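Local coordinates for amino acid ABC transporter, binding protein (PDB 3VV5), which binds the lysine analogue (S)-2-aminoethyl-L-cysteine as the periplasmic solute-binding component of an ABC transporter for its uptake, at residues V26-I32 against N225-A231; P47-Y51 against K251-E255; L88-N92 against A220-G224; G124-K130 against T205-L211; L139-G145 against R182-I187. All blocks are in the same frame, centred on the assembly; numbering follows the deposited sequence.

Contact 1 (V26-I32 against N225-A231); sequences VRSFEEI and NKSLLDA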
# COMPACT_ATOMS: atom_id res chain seq x y z
N VAL A 26 -11.78 -2.29 -19.85
CA VAL A 26 -12.32 -1.50 -18.74
C VAL A 26 -13.82 -1.83 -18.66
O VAL A 26 -14.57 -1.58 -19.61
CB VAL A 26 -12.06 0.01 -18.93
CG1 VAL A 26 -12.55 0.82 -17.71
CG2 VAL A 26 -10.58 0.28 -19.18
N ARG A 27 -14.25 -2.44 -17.56
CA ARG A 27 -15.63 -2.90 -17.43
C ARG A 27 -16.40 -2.04 -16.44
O ARG A 27 -15.92 -1.74 -15.35
CB ARG A 27 -15.69 -4.37 -16.99
CG ARG A 27 -14.83 -5.37 -17.78
CD ARG A 27 -15.23 -6.82 -17.45
NE ARG A 27 -14.81 -7.20 -16.10
CZ ARG A 27 -15.35 -8.19 -15.38
NH1 ARG A 27 -14.87 -8.45 -14.17
NH2 ARG A 27 -16.36 -8.91 -15.86
N SER A 28 -17.62 -1.66 -16.81
CA SER A 28 -18.51 -0.94 -15.90
C SER A 28 -19.03 -1.90 -14.83
O SER A 28 -18.95 -3.12 -14.99
CB SER A 28 -19.69 -0.38 -16.67
OG SER A 28 -20.60 -1.44 -16.91
N PHE A 29 -19.60 -1.34 -13.76
CA PHE A 29 -20.09 -2.14 -12.65
C PHE A 29 -21.17 -3.14 -13.08
O PHE A 29 -21.18 -4.29 -12.63
CB PHE A 29 -20.62 -1.26 -11.51
CG PHE A 29 -21.22 -2.06 -10.39
CD1 PHE A 29 -20.41 -2.87 -9.60
CD2 PHE A 29 -22.59 -2.03 -10.14
CE1 PHE A 29 -20.95 -3.66 -8.57
CE2 PHE A 29 -23.15 -2.78 -9.12
CZ PHE A 29 -22.33 -3.61 -8.33
N GLU A 30 -22.10 -2.65 -13.90
CA GLU A 30 -23.17 -3.47 -14.46
C GLU A 30 -22.61 -4.70 -15.23
O GLU A 30 -23.07 -5.84 -15.06
CB GLU A 30 -24.14 -2.59 -15.30
CG GLU A 30 -23.50 -1.37 -16.08
CD GLU A 30 -23.77 0.02 -15.45
OE1 GLU A 30 -24.94 0.34 -15.13
OE2 GLU A 30 -22.83 0.83 -15.31
N GLU A 31 -21.58 -4.46 -16.03
CA GLU A 31 -20.86 -5.53 -16.74
C GLU A 31 -20.16 -6.53 -15.82
O GLU A 31 -20.25 -7.73 -16.03
CB GLU A 31 -19.87 -4.94 -17.72
CG GLU A 31 -20.54 -4.34 -18.95
CD GLU A 31 -19.90 -3.04 -19.39
OE1 GLU A 31 -18.65 -2.97 -19.46
OE2 GLU A 31 -20.66 -2.08 -19.66
N ILE A 32 -19.47 -6.02 -14.80
CA ILE A 32 -18.84 -6.88 -13.78
C ILE A 32 -19.92 -7.70 -13.08
O ILE A 32 -19.80 -8.90 -12.96
CB ILE A 32 -17.98 -6.03 -12.80
CG1 ILE A 32 -16.78 -5.44 -13.55
CG2 ILE A 32 -17.52 -6.87 -11.61
CD1 ILE A 32 -16.23 -4.11 -13.03
N ASN A 225 -13.62 5.31 -15.29
CA ASN A 225 -14.56 4.23 -14.94
C ASN A 225 -15.43 4.63 -13.74
O ASN A 225 -15.36 4.02 -12.65
CB ASN A 225 -13.83 2.88 -14.69
CG ASN A 225 -14.79 1.70 -14.58
OD1 ASN A 225 -16.02 1.86 -14.61
ND2 ASN A 225 -14.24 0.50 -14.45
N LYS A 226 -16.26 5.66 -13.97
CA LYS A 226 -17.08 6.26 -12.90
C LYS A 226 -18.14 5.28 -12.38
O LYS A 226 -18.54 5.36 -11.23
CB LYS A 226 -17.70 7.59 -13.37
CG LYS A 226 -16.67 8.73 -13.60
CD LYS A 226 -16.04 9.19 -12.26
CE LYS A 226 -15.17 10.47 -12.35
NZ LYS A 226 -14.10 10.41 -13.41
N SER A 227 -18.57 4.36 -13.24
CA SER A 227 -19.51 3.30 -12.85
C SER A 227 -18.95 2.45 -11.70
O SER A 227 -19.57 2.34 -10.62
CB SER A 227 -19.83 2.41 -14.07
OG SER A 227 -20.72 1.40 -13.68
N LEU A 228 -17.77 1.86 -11.92
CA LEU A 228 -17.14 1.07 -10.86
C LEU A 228 -16.74 1.93 -9.67
O LEU A 228 -16.92 1.52 -8.52
CB LEU A 228 -15.94 0.26 -11.38
CG LEU A 228 -15.26 -0.72 -10.40
CD1 LEU A 228 -16.25 -1.62 -9.67
CD2 LEU A 228 -14.24 -1.60 -11.12
N LEU A 229 -16.19 3.13 -9.94
CA LEU A 229 -15.83 4.08 -8.88
C LEU A 229 -16.98 4.31 -7.87
O LEU A 229 -16.77 4.21 -6.63
CB LEU A 229 -15.35 5.42 -9.47
CG LEU A 229 -14.74 6.45 -8.50
CD1 LEU A 229 -13.42 5.93 -7.88
CD2 LEU A 229 -14.51 7.77 -9.18
N ASP A 230 -18.17 4.61 -8.39
CA ASP A 230 -19.34 4.79 -7.52
C ASP A 230 -19.61 3.53 -6.68
O ASP A 230 -19.80 3.62 -5.46
CB ASP A 230 -20.60 5.20 -8.31
CG ASP A 230 -21.81 5.51 -7.40
OD1 ASP A 230 -21.63 6.04 -6.28
OD2 ASP A 230 -22.96 5.20 -7.82
N ALA A 231 -19.61 2.36 -7.32
CA ALA A 231 -19.88 1.10 -6.59
C ALA A 231 -18.85 0.82 -5.50
O ALA A 231 -19.21 0.40 -4.40
CB ALA A 231 -19.97 -0.09 -7.54
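The side-chain amide of N225 reaches across to the backbone of R27: ND2 donates to R27 O at 2.9 Å, coming from well above the carbonyl plane and not on a lone pair. Its OD1 looks back into its own chain and caps helix 226-242, accepting from L228 N at 3.2 Å. CG stands anti to the backbone N (chi1 -169°), which carries the amide toward R27; both its ends are bonded. With alanine at N225, R27 O would probably lose this donor and L228 N its capping acceptor, freeing the helix start from the segment before helix 29-35. S227 OG is also gripped twice, receiving F29 N at 3.0 Å and giving its own proton to E30 OE2 at 2.7 Å, from above the carboxylate plane. Within 26-32, S28 and E31 form a capping box: E31 N donates to S28 OG, while S28 N is taken by E31 OE1. Beside these bonds, A231 CB sits over one face of the F29 ring, 3.8 Å from its centroid, and I32 CD1 meets L228 CD2 at 3.7 Å, the two side chains crossing at about a right angle. The R27 guanidinium has a salt bridge from NH1 to D97. The first turns of helices 29-35 and 226-242 thus pack together beside strand 37-42, where I32 and L228 both rest on I38, and L228 also touches V221 of strand 206-222.

Contact 2 (P47-Y51 against K251-E255); sequences PPFNY and KWFGE. With SLZ (L-thialysine), chain C.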
# COMPACT_ATOMS: atom_id res chain seq x y z
N PRO A 47 3.52 -6.75 3.62
CA PRO A 47 2.81 -7.12 4.84
C PRO A 47 2.78 -5.92 5.79
O PRO A 47 3.79 -5.20 5.90
CB PRO A 47 3.70 -8.24 5.43
CG PRO A 47 5.11 -7.89 4.93
CD PRO A 47 4.87 -7.37 3.53
N PRO A 48 1.68 -5.74 6.55
CA PRO A 48 0.50 -6.62 6.69
C PRO A 48 -0.68 -6.22 5.80
O PRO A 48 -1.79 -6.70 6.01
CB PRO A 48 0.12 -6.41 8.16
CG PRO A 48 0.45 -4.96 8.39
CD PRO A 48 1.72 -4.72 7.61
N PHE A 49 -0.44 -5.36 4.82
CA PHE A 49 -1.53 -4.84 3.95
C PHE A 49 -1.96 -5.81 2.85
O PHE A 49 -3.16 -6.09 2.68
CB PHE A 49 -1.12 -3.50 3.36
CG PHE A 49 -1.05 -2.41 4.38
CD1 PHE A 49 -2.24 -1.84 4.86
CD2 PHE A 49 0.16 -1.98 4.90
CE1 PHE A 49 -2.21 -0.86 5.84
CE2 PHE A 49 0.20 -0.98 5.89
CZ PHE A 49 -0.98 -0.42 6.35
N ASN A 50 -0.97 -6.31 2.09
CA ASN A 50 -1.23 -7.30 1.05
C ASN A 50 0.04 -8.12 0.83
O ASN A 50 1.09 -7.57 0.49
CB ASN A 50 -1.73 -6.65 -0.28
CG ASN A 50 -0.72 -5.65 -0.90
OD1 ASN A 50 0.14 -6.02 -1.72
ND2 ASN A 50 -0.85 -4.38 -0.53
N TYR A 51 -0.06 -9.42 1.05
CA TYR A 51 1.14 -10.25 1.09
C TYR A 51 0.74 -11.71 0.99
O TYR A 51 -0.39 -12.08 1.31
CB TYR A 51 1.99 -10.00 2.36
CG TYR A 51 1.35 -10.51 3.64
CD1 TYR A 51 1.70 -11.77 4.17
CD2 TYR A 51 0.36 -9.75 4.30
CE1 TYR A 51 1.10 -12.27 5.33
CE2 TYR A 51 -0.27 -10.26 5.49
CZ TYR A 51 0.12 -11.51 5.99
OH TYR A 51 -0.47 -12.03 7.12
N LYS A 251 -8.58 -6.48 13.61
CA LYS A 251 -7.91 -7.75 13.32
C LYS A 251 -6.42 -7.53 12.98
O LYS A 251 -5.52 -8.17 13.53
CB LYS A 251 -8.62 -8.46 12.15
CG LYS A 251 -8.02 -9.83 11.72
CD LYS A 251 -8.70 -10.35 10.45
CE LYS A 251 -8.13 -11.70 9.99
NZ LYS A 251 -8.85 -12.20 8.76
N TRP A 252 -6.17 -6.61 12.06
CA TRP A 252 -4.82 -6.40 11.55
C TRP A 252 -3.95 -5.48 12.38
O TRP A 252 -2.73 -5.70 12.47
CB TRP A 252 -4.87 -5.98 10.08
CG TRP A 252 -5.30 -7.14 9.24
CD1 TRP A 252 -6.56 -7.40 8.78
CD2 TRP A 252 -4.49 -8.26 8.89
NE1 TRP A 252 -6.57 -8.60 8.10
CE2 TRP A 252 -5.32 -9.15 8.15
CE3 TRP A 252 -3.14 -8.60 9.09
CZ2 TRP A 252 -4.84 -10.36 7.63
CZ3 TRP A 252 -2.67 -9.81 8.58
CH2 TRP A 252 -3.51 -10.67 7.85
N PHE A 253 -4.54 -4.45 12.99
CA PHE A 253 -3.77 -3.38 13.66
C PHE A 253 -4.06 -3.15 15.16
O PHE A 253 -3.28 -2.50 15.85
CB PHE A 253 -3.98 -2.07 12.90
CG PHE A 253 -3.66 -2.16 11.44
CD1 PHE A 253 -2.35 -2.32 11.02
CD2 PHE A 253 -4.69 -2.10 10.49
CE1 PHE A 253 -2.04 -2.40 9.65
CE2 PHE A 253 -4.40 -2.18 9.13
CZ PHE A 253 -3.07 -2.34 8.71
N GLY A 254 -5.18 -3.68 15.64
CA GLY A 254 -5.62 -3.47 17.03
C GLY A 254 -6.08 -2.04 17.27
O GLY A 254 -6.19 -1.59 18.41
N GLU A 255 -6.33 -1.33 16.17
CA GLU A 255 -6.79 0.05 16.20
C GLU A 255 -7.50 0.35 14.88
O GLU A 255 -7.40 -0.43 13.93
CB GLU A 255 -5.61 1.01 16.42
CG GLU A 255 -4.56 1.02 15.29
CD GLU A 255 -3.34 1.88 15.60
OE1 GLU A 255 -2.39 1.37 16.22
OE2 GLU A 255 -3.34 3.06 15.21
N SLZ C . 2.29 3.80 0.10
CA SLZ C . 3.14 3.33 -1.01
CB SLZ C . 2.65 1.96 -1.55
SG SLZ C . 3.59 0.44 -1.17
CD SLZ C . 2.46 -0.71 -2.03
CE SLZ C . 2.89 -2.17 -2.15
NZ SLZ C . 1.68 -3.01 -2.23
C SLZ C . 2.91 4.35 -2.13
O SLZ C . 3.81 4.49 -2.98
OXT SLZ C . 1.83 4.97 -2.12
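F49 and F253 make the tight half of this contact: F49 CE1 comes to 3.3 Å from F253 CZ, the planes inclined at 43° and the centroids 5.3 Å apart, an oblique pairing. P48, which follows a cis peptide bond and is buried like F49, fits in next to them, its CG 3.8 Å from F253 CE1. Its carbonyl O lies over one face of the W252 indole, offset toward the rim. On the more exposed side Y51 and W252, both partly exposed, approach from opposite directions and meet by ring edges; W252 CZ3 lies in the tyrosine plane, and Y51 OH is 3.4 Å from W252 CH2. W252 keeps its indole nitrogen for D64. N50 lies near the bound L-thialysine but bonds E62 OE1 through ND2 and G44 N through OD1, so segment 47-51 has one side on the pocket and the other on the end of helix 244-253. That helix finishes here against the loop entering strand 50-52, with F61 of helix 61-72 edge-to-face with F253, and F191 of helix 190-200 touching both F49 and F253.

Contact 3 (L88-N92 against A220-G224); sequences LIQLN and AVAKG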
# COMPACT_ATOMS: atom_id res chain seq x y z
N LEU A 88 -0.87 0.42 -11.72
CA LEU A 88 -1.75 1.46 -12.26
C LEU A 88 -1.82 1.40 -13.79
O LEU A 88 -2.89 1.56 -14.38
CB LEU A 88 -1.36 2.85 -11.77
CG LEU A 88 -1.42 3.04 -10.24
CD1 LEU A 88 -1.10 4.49 -9.88
CD2 LEU A 88 -2.77 2.57 -9.65
N ILE A 89 -0.68 1.13 -14.42
CA ILE A 89 -0.63 0.97 -15.88
C ILE A 89 -1.51 -0.19 -16.34
O ILE A 89 -2.34 -0.03 -17.23
CB ILE A 89 0.83 0.88 -16.39
CG1 ILE A 89 1.50 2.23 -16.12
CG2 ILE A 89 0.86 0.54 -17.89
CD1 ILE A 89 3.01 2.25 -16.32
N GLN A 90 -1.35 -1.35 -15.71
CA GLN A 90 -2.15 -2.50 -16.11
C GLN A 90 -3.65 -2.32 -15.83
O GLN A 90 -4.47 -2.88 -16.55
CB GLN A 90 -1.65 -3.80 -15.48
CG GLN A 90 -0.28 -4.25 -16.04
CD GLN A 90 -0.19 -5.77 -16.26
OE1 GLN A 90 0.50 -6.23 -17.17
NE2 GLN A 90 -0.87 -6.53 -15.45
N LEU A 91 -3.99 -1.56 -14.79
CA LEU A 91 -5.37 -1.24 -14.47
C LEU A 91 -6.00 -0.47 -15.63
O LEU A 91 -7.09 -0.80 -16.09
CB LEU A 91 -5.43 -0.39 -13.18
CG LEU A 91 -6.74 0.31 -12.79
CD1 LEU A 91 -7.86 -0.74 -12.58
CD2 LEU A 91 -6.55 1.16 -11.55
N ASN A 92 -5.27 0.54 -16.10
CA ASN A 92 -5.70 1.35 -17.25
C ASN A 92 -5.79 0.59 -18.57
O ASN A 92 -6.45 1.05 -19.49
CB ASN A 92 -4.83 2.59 -17.40
CG ASN A 92 -5.33 3.77 -16.56
OD1 ASN A 92 -6.54 4.02 -16.47
ND2 ASN A 92 -4.40 4.50 -15.96
N ALA A 220 -8.09 2.14 -6.62
CA ALA A 220 -8.05 2.85 -7.90
C ALA A 220 -8.81 2.07 -8.94
O ALA A 220 -8.84 0.83 -8.93
CB ALA A 220 -6.59 3.09 -8.38
N VAL A 221 -9.41 2.82 -9.84
CA VAL A 221 -10.16 2.31 -10.95
C VAL A 221 -9.51 2.91 -12.21
O VAL A 221 -8.81 3.91 -12.11
CB VAL A 221 -11.60 2.76 -10.64
CG1 VAL A 221 -12.14 3.77 -11.61
CG2 VAL A 221 -12.52 1.58 -10.29
N ALA A 222 -9.69 2.29 -13.38
CA ALA A 222 -9.19 2.88 -14.63
C ALA A 222 -9.78 4.29 -14.83
O ALA A 222 -10.94 4.51 -14.51
CB ALA A 222 -9.56 1.99 -15.82
N LYS A 223 -8.98 5.22 -15.35
CA LYS A 223 -9.42 6.61 -15.44
C LYS A 223 -10.74 6.67 -16.23
O LYS A 223 -10.86 6.05 -17.28
CB LYS A 223 -8.33 7.51 -16.06
CG LYS A 223 -8.72 8.99 -16.28
CD LYS A 223 -9.21 9.67 -15.01
CE LYS A 223 -8.11 10.42 -14.27
NZ LYS A 223 -8.61 11.15 -13.08
N GLY A 224 -11.73 7.36 -15.68
CA GLY A 224 -13.05 7.45 -16.34
C GLY A 224 -14.03 6.32 -16.06
O GLY A 224 -15.16 6.34 -16.58
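L91 lies against the backbone of strand 220-222, and its isobutyl group does most of the packing. From CB, with CG anti to the backbone N (chi1 168°), the chain runs directly at the strand. CG comes to 3.6 Å from A222 N, and CD1 meets the same nitrogen from its own branch. CD2 reaches farther along the strand, 3.5 Å from both A220 O and V221 C, and ends against the methyl A220 CB at 3.7 Å. L88 CD2 adds a lighter touch on that methyl at 4.1 Å. This is helix-on-sheet packing in the α/β fold of a family 3 solute-binding protein: helix 87-92 lies over the long strand 206-222, the axes of segments 88-92 and 220-222 running 42° apart and 7.6 Å at closest approach, and L91 also touches V99 of the neighbouring strand 98-100. The polar end of the contact belongs to N92. Its OD1 accepts from K223 N at 2.9 Å, in the carbonyl plane and with a nearly straight N-H (164°), while ND2 goes to A112 O; both ends of the amide are therefore held, which fixes its rotation. The K223 side chain leads away, and its ammonium group bonds to A110 O and forms a salt bridge with D114.

Contact 4 (G124-K130 against T205-L211); sequences GVIVSRK and TLQVGEL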
# COMPACT_ATOMS: atom_id res chain seq x y z
N GLY A 124 4.83 7.99 5.79
CA GLY A 124 6.15 7.41 5.51
C GLY A 124 7.10 7.74 6.63
O GLY A 124 7.07 8.84 7.14
N VAL A 125 7.92 6.78 7.02
CA VAL A 125 8.82 6.92 8.18
C VAL A 125 10.26 6.53 7.86
O VAL A 125 10.54 5.66 7.02
CB VAL A 125 8.35 6.10 9.45
CG1 VAL A 125 7.11 6.73 10.10
CG2 VAL A 125 8.10 4.62 9.12
N ILE A 126 11.18 7.20 8.55
CA ILE A 126 12.58 6.86 8.48
C ILE A 126 12.79 5.70 9.42
O ILE A 126 12.36 5.75 10.56
CB ILE A 126 13.46 8.06 8.92
CG1 ILE A 126 13.54 9.08 7.78
CG2 ILE A 126 14.87 7.60 9.38
CD1 ILE A 126 14.18 10.39 8.15
N VAL A 127 13.39 4.62 8.93
CA VAL A 127 13.84 3.58 9.84
C VAL A 127 15.31 3.23 9.61
O VAL A 127 15.76 3.05 8.48
CB VAL A 127 12.83 2.36 10.01
CG1 VAL A 127 11.66 2.37 8.99
CG2 VAL A 127 13.49 1.03 10.18
N SER A 128 16.04 3.18 10.71
CA SER A 128 17.48 2.93 10.64
C SER A 128 17.86 1.87 11.66
O SER A 128 17.02 1.38 12.41
CB SER A 128 18.28 4.22 10.92
OG SER A 128 17.85 5.29 10.09
N ARG A 129 19.14 1.53 11.68
CA ARG A 129 19.65 0.71 12.77
C ARG A 129 19.72 1.63 13.98
O ARG A 129 19.74 2.85 13.83
CB ARG A 129 21.01 0.07 12.41
CG ARG A 129 20.93 -0.91 11.22
CD ARG A 129 22.28 -1.56 10.87
NE ARG A 129 23.27 -0.58 10.41
CZ ARG A 129 23.26 -0.00 9.20
NH1 ARG A 129 22.31 -0.29 8.31
NH2 ARG A 129 24.20 0.87 8.89
N LYS A 130 19.73 1.07 15.19
CA LYS A 130 19.88 1.90 16.39
C LYS A 130 21.16 2.74 16.31
O LYS A 130 22.21 2.23 15.91
CB LYS A 130 19.80 1.03 17.64
CG LYS A 130 18.38 0.99 18.18
CD LYS A 130 18.10 -0.26 18.95
CE LYS A 130 16.81 -0.10 19.73
NZ LYS A 130 15.66 0.25 18.85
N THR A 205 17.34 -3.80 17.50
CA THR A 205 18.27 -3.58 16.38
C THR A 205 17.87 -2.41 15.46
O THR A 205 18.74 -1.75 14.91
CB THR A 205 18.61 -4.90 15.60
OG1 THR A 205 17.98 -4.92 14.32
CG2 THR A 205 18.20 -6.14 16.37
N LEU A 206 16.57 -2.13 15.34
CA LEU A 206 16.09 -1.01 14.53
C LEU A 206 15.34 0.04 15.36
O LEU A 206 14.86 -0.25 16.46
CB LEU A 206 15.19 -1.50 13.38
CG LEU A 206 15.76 -2.48 12.35
CD1 LEU A 206 14.76 -2.76 11.24
CD2 LEU A 206 17.08 -1.98 11.77
N GLN A 207 15.25 1.25 14.83
CA GLN A 207 14.55 2.33 15.50
C GLN A 207 13.74 3.04 14.43
O GLN A 207 14.23 3.24 13.33
CB GLN A 207 15.54 3.29 16.19
CG GLN A 207 15.81 4.57 15.41
CD GLN A 207 17.17 5.21 15.70
OE1 GLN A 207 17.66 5.21 16.84
NE2 GLN A 207 17.79 5.77 14.65
N VAL A 208 12.51 3.41 14.75
CA VAL A 208 11.69 4.18 13.82
C VAL A 208 11.93 5.66 14.11
O VAL A 208 11.82 6.10 15.26
CB VAL A 208 10.19 3.80 13.94
CG1 VAL A 208 9.33 4.58 12.94
CG2 VAL A 208 10.02 2.28 13.73
N GLY A 209 12.29 6.41 13.07
CA GLY A 209 12.61 7.83 13.21
C GLY A 209 11.42 8.69 12.86
O GLY A 209 10.28 8.33 13.14
N GLU A 210 11.69 9.83 12.24
CA GLU A 210 10.65 10.83 12.01
C GLU A 210 9.63 10.36 10.97
O GLU A 210 9.95 9.62 10.04
CB GLU A 210 11.27 12.20 11.66
CG GLU A 210 11.27 12.57 10.19
CD GLU A 210 11.65 14.03 9.89
OE1 GLU A 210 12.82 14.28 9.56
OE2 GLU A 210 10.79 14.93 9.94
N LEU A 211 8.39 10.79 11.15
CA LEU A 211 7.38 10.65 10.14
C LEU A 211 7.60 11.76 9.11
O LEU A 211 7.36 12.94 9.38
CB LEU A 211 6.00 10.71 10.78
CG LEU A 211 4.69 10.53 10.01
CD1 LEU A 211 4.47 9.12 9.57
CD2 LEU A 211 3.57 10.94 10.94
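K130 NZ reaches over to L206 O at 2.6 Å, approaching from above the carbonyl plane, and has a second acceptor in E203 O. K130 also gives its backbone N to T205 O at 3.0 Å, so this residue closes the end of the strand pair with two bonds. Further in, S128 and Q207 form an antiparallel hydrogen-bonded pair: S128 N donates to Q207 O, and Q207 N returns to S128 O. Beyond them G209 N donates to I126 O at 2.6 Å and I126 N to E210 O at 3.1 Å. Between V127 and V125 the register slips by one residue, a beta bulge with G209 and E210 both facing I126; a side chain at G209 would run tight against I126 CG2. The closest apolar packing lies on the face carrying V125, V127, V208 and L211. There V125 CG1 meets L211 CD1 at 3.6 Å, while V125 CB lies 3.9 Å from V208 CG1. Farther along, V127 CG2 touches L206 CD1 more lightly. Helices cover this face, with V125 on A193 and V208 on I197 of helix 190-200, and V127 and L206 on L178 of helix 171-180. Strand 120-129 itself lies between 206-222 and 185-189 in the sheet.

Contact 5 (L139-G145 against R182-I187); sequences LQGKVVG and RIDTWI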
# COMPACT_ATOMS: atom_id res chain seq x y z
N LEU A 139 19.93 12.57 7.08
CA LEU A 139 20.16 11.75 5.88
C LEU A 139 21.21 12.33 4.93
O LEU A 139 21.61 11.68 3.96
CB LEU A 139 18.85 11.48 5.13
CG LEU A 139 17.79 10.64 5.87
CD1 LEU A 139 16.56 10.41 5.02
CD2 LEU A 139 18.33 9.33 6.35
N GLN A 140 21.67 13.54 5.22
CA GLN A 140 22.79 14.13 4.47
C GLN A 140 24.03 13.22 4.49
O GLN A 140 24.54 12.87 5.55
CB GLN A 140 23.11 15.53 5.03
CG GLN A 140 21.96 16.50 4.80
CD GLN A 140 22.18 17.89 5.36
OE1 GLN A 140 23.17 18.55 5.04
NE2 GLN A 140 21.24 18.35 6.18
N GLY A 141 24.50 12.82 3.31
CA GLY A 141 25.69 11.95 3.20
C GLY A 141 25.38 10.48 3.42
O GLY A 141 26.29 9.64 3.53
N LYS A 142 24.09 10.15 3.47
CA LYS A 142 23.67 8.79 3.80
C LYS A 142 23.11 8.05 2.60
O LYS A 142 22.74 8.66 1.59
CB LYS A 142 22.67 8.80 4.97
CG LYS A 142 23.19 9.51 6.22
CD LYS A 142 24.28 8.71 6.90
CE LYS A 142 24.95 9.50 8.00
NZ LYS A 142 25.82 8.57 8.80
N VAL A 143 23.08 6.73 2.70
CA VAL A 143 22.54 5.89 1.62
C VAL A 143 21.13 5.46 2.06
O VAL A 143 20.97 4.86 3.12
CB VAL A 143 23.43 4.65 1.37
CG1 VAL A 143 22.87 3.80 0.23
CG2 VAL A 143 24.88 5.09 1.07
N VAL A 144 20.13 5.78 1.25
CA VAL A 144 18.75 5.49 1.60
C VAL A 144 18.14 4.45 0.66
O VAL A 144 18.30 4.54 -0.56
CB VAL A 144 17.90 6.82 1.67
CG1 VAL A 144 16.42 6.56 1.95
CG2 VAL A 144 18.45 7.74 2.74
N GLY A 145 17.46 3.44 1.23
CA GLY A 145 16.78 2.40 0.44
C GLY A 145 15.27 2.61 0.39
O GLY A 145 14.63 2.79 1.43
N ARG A 182 23.96 -2.44 4.29
CA ARG A 182 24.26 -1.96 2.94
C ARG A 182 23.53 -0.66 2.60
O ARG A 182 23.86 0.03 1.63
CB ARG A 182 24.02 -3.06 1.90
CG ARG A 182 24.44 -4.45 2.41
CD ARG A 182 25.37 -5.20 1.47
NE ARG A 182 24.68 -5.71 0.28
CZ ARG A 182 24.20 -6.95 0.16
NH1 ARG A 182 24.32 -7.84 1.16
NH2 ARG A 182 23.59 -7.31 -0.97
N ILE A 183 22.55 -0.30 3.43
CA ILE A 183 21.99 1.05 3.38
C ILE A 183 21.92 1.56 4.81
O ILE A 183 21.91 0.77 5.76
CB ILE A 183 20.59 1.09 2.72
CG1 ILE A 183 19.60 0.22 3.51
CG2 ILE A 183 20.65 0.61 1.25
CD1 ILE A 183 18.18 0.32 2.99
N ASP A 184 21.87 2.87 4.97
CA ASP A 184 21.79 3.50 6.29
C ASP A 184 20.36 3.61 6.81
O ASP A 184 20.13 3.64 8.02
CB ASP A 184 22.37 4.91 6.23
CG ASP A 184 23.88 4.91 6.06
OD1 ASP A 184 24.58 4.45 6.99
OD2 ASP A 184 24.35 5.39 5.01
N THR A 185 19.42 3.71 5.88
CA THR A 185 18.05 4.09 6.21
C THR A 185 17.08 3.49 5.20
O THR A 185 17.37 3.44 4.02
CB THR A 185 17.93 5.63 6.25
OG1 THR A 185 18.56 6.12 7.45
CG2 THR A 185 16.44 6.09 6.26
N TRP A 186 15.92 3.03 5.69
CA TRP A 186 14.83 2.52 4.86
C TRP A 186 13.64 3.45 5.06
O TRP A 186 13.29 3.74 6.21
CB TRP A 186 14.52 1.10 5.36
CG TRP A 186 13.31 0.40 4.80
CD1 TRP A 186 12.82 0.44 3.52
CD2 TRP A 186 12.47 -0.50 5.53
NE1 TRP A 186 11.71 -0.41 3.42
CE2 TRP A 186 11.48 -0.98 4.64
CE3 TRP A 186 12.46 -0.96 6.86
CZ2 TRP A 186 10.48 -1.89 5.04
CZ3 TRP A 186 11.47 -1.85 7.26
CH2 TRP A 186 10.50 -2.31 6.35
N ILE A 187 13.06 3.97 3.98
CA ILE A 187 11.89 4.81 4.11
C ILE A 187 10.70 3.99 3.67
O ILE A 187 10.67 3.50 2.54
CB ILE A 187 11.97 6.15 3.33
CG1 ILE A 187 13.10 7.03 3.88
CG2 ILE A 187 10.64 6.91 3.47
CD1 ILE A 187 13.19 8.40 3.20
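G145 links two parallel strands as it gives its N to T185 O at 2.8 Å and takes I187 N on its own O at 3.2 Å, V144 pairing with T185 and G145 with W186. At the start of the ladder, D184 N donates to V143 O at 2.9 Å, and D184 OD2 accepts V143 N at 3.0 Å on its anti lone pair, along an almost straight N-H (172°). Replacing D184 by an alanine would probably leave V143 N without this acceptor and the end of strand 143-147 less firmly joined to its neighbour. The absence of a side chain at G145 makes room for I183, whose CD1 rests 3.6 Å from G145 CA. On the V144 and T185 face, L139 CD2 lies across T185, 3.7 Å from CB, and V144 CG1 packs on I187 CG1 at 3.9 Å. Between the two strands the chain runs through helix 151-158, strand 164-168, parallel to 143-147, and helix 171-180, on which W186 and I183 pack; the three strands form the parallel part of an α/β lobe, as in family 3 solute-binding proteins.

In the fold
Contacts 4 and 5 share one sheet: strand 120-129 neighbours both 206-222 and 185-189, and the two contacts touch through V127 O with W186 N and R129 NH1 with I183 O. Both rest on backbone ladders, antiparallel in contact 4 and parallel in contact 5, the latter the more buried. Contact 3 uses the far end of strand 206-222, its centre about 33 Å from that of contact 4, and relies on a leucine and one amide. Contact 1 touches contact 3 where L228 meets V221, but is more peripheral and held by side-chain bonds from residues at two helix starts, with apolar packing. Contact 2 is aromatic, closest to the chain's centre, and alone includes a ligand-pocket residue.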